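Local coordinates for protein oxidoreductase, putative (Neosartorya fumigata, PDB 6SKX) that probably acts as an NADPH-dependent reductive aminase, reducing imines formed from carbonyl compounds and amines to give chiral amines, at residues 97-102 / 157-162; 183-188 / 196-201. All coordinates share one frame; numbering follows the deposited sequence.

Contact 1 (97-102 / 157-162)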
loop_
_atom_site.group_PDB
_atom_site.type_symbol
_atom_site.label_atom_id
_atom_site.label_comp_id
_atom_site.label_asym_id
_atom_site.label_seq_id
_atom_site.Cartn_x
_atom_site.Cartn_y
_atom_site.Cartn_z
ATOM N N GLN A 97 21.310 12.778 -11.577
ATOM C CA GLN A 97 22.542 12.715 -10.747
ATOM C C GLN A 97 23.457 11.548 -11.201
ATOM O O GLN A 97 24.703 11.723 -11.265
ATOM C CB GLN A 97 22.150 12.590 -9.278
ATOM C CG GLN A 97 21.675 13.881 -8.626
ATOM C CD GLN A 97 21.187 13.639 -7.213
ATOM O OE1 GLN A 97 20.974 12.505 -6.797
ATOM N NE2 GLN A 97 20.990 14.704 -6.449
ATOM N N ALA A 98 22.877 10.395 -11.532
ATOM C CA ALA A 98 23.596 9.170 -11.943
ATOM C C ALA A 98 24.168 9.314 -13.363
ATOM O O ALA A 98 25.206 8.664 -13.655
ATOM C CB ALA A 98 22.666 7.984 -11.872
ATOM N N ARG A 99 23.476 10.019 -14.263
ATOM C CA ARG A 99 23.972 10.232 -15.649
ATOM C C ARG A 99 25.224 11.126 -15.604
ATOM O O ARG A 99 26.184 10.776 -16.292
ATOM C CB ARG A 99 22.870 10.815 -16.531
ATOM C CG ARG A 99 21.895 9.766 -17.031
ATOM C CD ARG A 99 20.560 10.371 -17.416
ATOM N NE ARG A 99 19.635 9.289 -17.728
ATOM C CZ ARG A 99 18.337 9.275 -17.429
ATOM N NH1 ARG A 99 17.762 10.304 -16.816
ATOM N NH2 ARG A 99 17.614 8.217 -17.754
ATOM N N LYS A 100 25.212 12.175 -14.767
ATOM C CA LYS A 100 26.284 13.205 -14.637
ATOM C C LYS A 100 27.526 12.582 -13.978
ATOM O O LYS A 100 28.648 12.776 -14.506
ATOM C CB LYS A 100 25.752 14.441 -13.888
ATOM C CG LYS A 100 24.829 15.327 -14.740
ATOM C CD LYS A 100 23.983 16.353 -13.995
ATOM N N LEU A 101 27.346 11.851 -12.877
ATOM C CA LEU A 101 28.448 11.124 -12.198
ATOM C C LEU A 101 29.054 10.090 -13.168
ATOM O O LEU A 101 30.276 10.025 -13.284
ATOM C CB LEU A 101 27.886 10.458 -10.946
ATOM C CG LEU A 101 28.676 10.666 -9.663
ATOM C CD1 LEU A 101 29.105 12.110 -9.511
ATOM C CD2 LEU A 101 27.841 10.246 -8.465
ATOM N N SER A 102 28.234 9.311 -13.867
ATOM C CA SER A 102 28.727 8.334 -14.864
ATOM C C SER A 102 29.667 9.040 -15.843
ATOM O O SER A 102 30.769 8.504 -16.060
ATOM C CB SER A 102 27.601 7.666 -15.590
ATOM O OG SER A 102 28.107 6.753 -16.541
ATOM N N GLY A 157 19.797 -2.413 -18.295
ATOM C CA GLY A 157 20.274 -1.695 -19.500
ATOM C C GLY A 157 21.367 -0.667 -19.226
ATOM O O GLY A 157 21.744 -0.461 -18.045
ATOM N N GLU A 158 21.801 0.005 -20.298
ATOM C CA GLU A 158 23.081 0.744 -20.445
ATOM C C GLU A 158 22.988 2.169 -19.900
ATOM O O GLU A 158 24.052 2.760 -19.644
ATOM C CB GLU A 158 23.455 0.806 -21.922
ATOM C CG GLU A 158 23.796 -0.548 -22.508
ATOM C CD GLU A 158 24.785 -0.470 -23.666
ATOM O OE1 GLU A 158 25.710 0.398 -23.626
ATOM O OE2 GLU A 158 24.646 -1.291 -24.595
ATOM N N ASP A 159 21.785 2.730 -19.795
ATOM C CA ASP A 159 21.583 4.096 -19.247
ATOM C C ASP A 159 21.844 4.033 -17.736
ATOM O O ASP A 159 21.135 3.273 -17.020
ATOM C CB ASP A 159 20.183 4.625 -19.585
ATOM C CG ASP A 159 19.904 6.059 -19.168
ATOM O OD1 ASP A 159 20.576 6.566 -18.241
ATOM O OD2 ASP A 159 19.013 6.672 -19.790
ATOM N N ALA A 160 22.789 4.842 -17.261
ATOM C CA ALA A 160 23.262 4.849 -15.863
ATOM C C ALA A 160 22.137 5.322 -14.929
ATOM O O ALA A 160 22.337 5.276 -13.717
ATOM C CB ALA A 160 24.518 5.694 -15.747
ATOM N N GLY A 161 21.008 5.800 -15.461
ATOM C CA GLY A 161 19.924 6.388 -14.642
ATOM C C GLY A 161 18.691 5.491 -14.552
ATOM O O GLY A 161 17.808 5.789 -13.723
ATOM N N THR A 162 18.589 4.445 -15.369
ATOM C CA THR A 162 17.402 3.540 -15.382
ATOM C C THR A 162 17.200 2.926 -13.978
ATOM O O THR A 162 16.035 2.838 -13.521
ATOM C CB THR A 162 17.578 2.496 -16.479
ATOM O OG1 THR A 162 17.782 3.195 -17.709
ATOM C CG2 THR A 162 16.419 1.523 -16.572
#
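A98 and R99, on helix 95-106, meet the turn that starts helix 162-188 at close backbone range, with CA of A98 5.3 Å from CA of G161. The polar part of the contact is the salt bridge between R99 and D159. R99 presents the side of its guanidinium: NE donates to OD1 of D159 at 2.9 Å and NH2 donates to OD2 of D159, also at 2.9 Å. The first of these uses the syn lone pair of OD1, whereas NH2 meets OD2 from above the carboxylate plane. The two flat groups are turned 55° against each other, so the pairing is bidentate but twisted. CG of D159, anti to the backbone N (chi1 -175°) and beside the carbonyl carbon, brings the carboxylate to where OD1 can also accept from G161 N at 2.9 Å. That second bond closes an Asx turn and caps the start of the helix, over a type I turn from D159 to T162. Two N-H groups thus share OD1 and fix the carboxylate's rotation. CA of G161 sits over one guanidinium face, toward its rim, where the absence of a side chain lets the group lie close. Away from the carboxylate, CB of A98 packs 3.3 Å from O of A160, and CB of S102 touches CB of A160 at 3.7 Å. Around this Rossmann-type domain edge, A98 and S102 also rest on strand 111-118, L101 packs on helix 68-75, and the D159 carbonyl O is hydrogen-bonded to OG of S134 on strand 130-135.

Contact 2 (183-188 / 196-201)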
loop_
_atom_site.group_PDB
_atom_site.type_symbol
_atom_site.label_atom_id
_atom_site.label_comp_id
_atom_site.label_asym_id
_atom_site.label_seq_id
_atom_site.Cartn_x
_atom_site.Cartn_y
_atom_site.Cartn_z
ATOM N N HIS A 183 -3.152 6.230 7.992
ATOM C CA HIS A 183 -4.569 6.708 7.934
ATOM C C HIS A 183 -5.461 5.668 8.614
ATOM O O HIS A 183 -6.293 6.074 9.428
ATOM C CB HIS A 183 -5.022 6.991 6.488
ATOM C CG HIS A 183 -6.285 7.769 6.343
ATOM N ND1 HIS A 183 -6.730 8.220 5.095
ATOM C CD2 HIS A 183 -7.211 8.168 7.253
ATOM C CE1 HIS A 183 -7.876 8.866 5.244
ATOM N NE2 HIS A 183 -8.178 8.883 6.575
ATOM N N ALA A 184 -5.220 4.376 8.348
ATOM C CA ALA A 184 -6.033 3.237 8.838
ATOM C C ALA A 184 -5.841 3.047 10.343
ATOM O O ALA A 184 -6.868 2.945 11.050
ATOM C CB ALA A 184 -5.668 1.977 8.089
ATOM N N THR A 185 -4.585 2.942 10.803
ATOM C CA THR A 185 -4.253 2.727 12.238
ATOM C C THR A 185 -4.761 3.905 13.087
ATOM O O THR A 185 -5.249 3.673 14.197
ATOM C CB THR A 185 -2.764 2.449 12.440
ATOM O OG1 THR A 185 -2.425 1.308 11.654
ATOM C CG2 THR A 185 -2.434 2.162 13.889
ATOM N N ALA A 186 -4.744 5.121 12.564
ATOM C CA ALA A 186 -5.199 6.311 13.311
ATOM C C ALA A 186 -6.726 6.279 13.459
ATOM O O ALA A 186 -7.236 6.511 14.579
ATOM C CB ALA A 186 -4.736 7.552 12.599
ATOM N N LEU A 187 -7.438 6.056 12.355
ATOM C CA LEU A 187 -8.926 6.118 12.305
ATOM C C LEU A 187 -9.554 5.185 13.357
ATOM O O LEU A 187 -10.624 5.521 13.913
ATOM C CB LEU A 187 -9.376 5.742 10.889
ATOM C CG LEU A 187 -10.726 6.296 10.469
ATOM C CD1 LEU A 187 -10.863 7.738 10.911
ATOM C CD2 LEU A 187 -10.910 6.169 8.970
ATOM N N VAL A 188 -8.879 4.086 13.676
ATOM C CA VAL A 188 -9.436 2.935 14.441
ATOM C C VAL A 188 -8.835 2.895 15.857
ATOM O O VAL A 188 -9.329 2.078 16.672
ATOM C CB VAL A 188 -9.147 1.653 13.637
ATOM C CG1 VAL A 188 -7.958 0.865 14.186
ATOM C CG2 VAL A 188 -10.377 0.778 13.496
ATOM N N LYS A 196 -3.461 -5.487 17.263
ATOM C CA LYS A 196 -4.672 -6.342 17.106
ATOM C C LYS A 196 -5.264 -6.083 15.717
ATOM O O LYS A 196 -5.661 -7.059 15.071
ATOM C CB LYS A 196 -5.712 -6.074 18.209
ATOM C CG LYS A 196 -6.712 -7.200 18.441
ATOM N N PHE A 197 -5.321 -4.814 15.303
ATOM C CA PHE A 197 -5.849 -4.347 13.992
ATOM C C PHE A 197 -5.095 -5.024 12.844
ATOM O O PHE A 197 -5.738 -5.435 11.854
ATOM C CB PHE A 197 -5.731 -2.833 13.860
ATOM C CG PHE A 197 -6.347 -2.262 12.604
ATOM C CD1 PHE A 197 -7.650 -2.575 12.242
ATOM C CD2 PHE A 197 -5.642 -1.371 11.805
ATOM C CE1 PHE A 197 -8.220 -2.041 11.095
ATOM C CE2 PHE A 197 -6.218 -0.822 10.666
ATOM C CZ PHE A 197 -7.504 -1.159 10.310
ATOM N N MET A 198 -3.771 -5.171 12.984
ATOM C CA MET A 198 -2.926 -5.849 11.968
ATOM C C MET A 198 -3.543 -7.214 11.591
ATOM O O MET A 198 -3.327 -7.635 10.446
ATOM C CB MET A 198 -1.479 -6.032 12.455
ATOM C CG MET A 198 -0.684 -4.727 12.567
ATOM S SD MET A 198 -0.669 -3.667 11.077
ATOM C CE MET A 198 -1.933 -2.485 11.525
ATOM N N ASP A 199 -4.301 -7.862 12.484
ATOM C CA ASP A 199 -4.974 -9.165 12.205
ATOM C C ASP A 199 -5.947 -8.990 11.028
ATOM O O ASP A 199 -6.106 -9.952 10.271
ATOM C CB ASP A 199 -5.708 -9.727 13.434
ATOM C CG ASP A 199 -4.824 -10.322 14.524
ATOM O OD1 ASP A 199 -3.729 -10.803 14.215
ATOM O OD2 ASP A 199 -5.256 -10.324 15.674
ATOM N N LEU A 200 -6.565 -7.809 10.897
ATOM C CA LEU A 200 -7.481 -7.460 9.782
ATOM C C LEU A 200 -6.706 -6.793 8.637
ATOM O O LEU A 200 -6.981 -7.154 7.477
ATOM C CB LEU A 200 -8.572 -6.520 10.315
ATOM C CG LEU A 200 -9.411 -7.068 11.476
ATOM C CD1 LEU A 200 -10.397 -6.029 11.981
ATOM C CD2 LEU A 200 -10.148 -8.333 11.059
ATOM N N LEU A 201 -5.775 -5.868 8.913
ATOM C CA LEU A 201 -5.182 -5.017 7.837
ATOM C C LEU A 201 -4.267 -5.856 6.928
ATOM O O LEU A 201 -4.280 -5.663 5.696
ATOM C CB LEU A 201 -4.443 -3.803 8.441
ATOM C CG LEU A 201 -3.850 -2.799 7.446
ATOM C CD1 LEU A 201 -4.929 -2.056 6.680
ATOM C CD2 LEU A 201 -2.954 -1.778 8.166
#
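The carbonyl O of F197 takes two backbone N-H groups, from L200 N at 2.7 Å and from L201 N at 3.0 Å. Here helix 194-221 is kinked: the N atoms of D199 and L200 lack a bond to the turn before, and both donate three residues back instead. The same F197 carries the packing against helix 162-188. Its CG, anti to the backbone N (chi1 -175°), is directed toward that helix, and CG1 of V188 lies over the centre of one ring face. This is a CH-pi contact, with CG1 3.9 Å from the ring centroid and 12° off the normal. CB of L201 lies on the opposite face, toward the rim. At the ring edge, in its plane, CB of A184 meets CE2 of F197 at 3.8 Å. The two consecutive helices, joined by a short loop, belong to the all-helical C-terminal domain; the N-to-C directions of segments 183-188 and 196-201 differ by 129°, and their axes come within 11.1 Å. Beside the ring, CE of M198 comes to 3.8 Å from OG1 of T185, its chain bent at chi2 and chi3 and crossing the threonine at about a right angle. That hydroxyl is bonded to the carbonyl of F181, one turn earlier on its own helix. CB of A184 also reaches CD1 of L201 at 4.3 Å, while A169 and A216 of the second subunit pack against A184 and M198 respectively.

Helix 162-188 ties the two contacts together: it starts at the turn of contact 1 and its last residues form one side of contact 2. Their centres are 41 Å apart and their nearest atoms about 29 Å, on opposite sides of the chain's centre. Contact 1 joins helix 95-106 of the Rossmann-type domain to the turn leading into helix 162-188, with the A98 side chain about 10 Å from that of N92, an NADP(+)-binding residue; no cofactor is bound to this chain. Contact 2 lies away from the known NADP(+)-binding residues, in the helical domain that packs against the second subunit. As in related imine reductases, the active site probably forms between domains of different subunits.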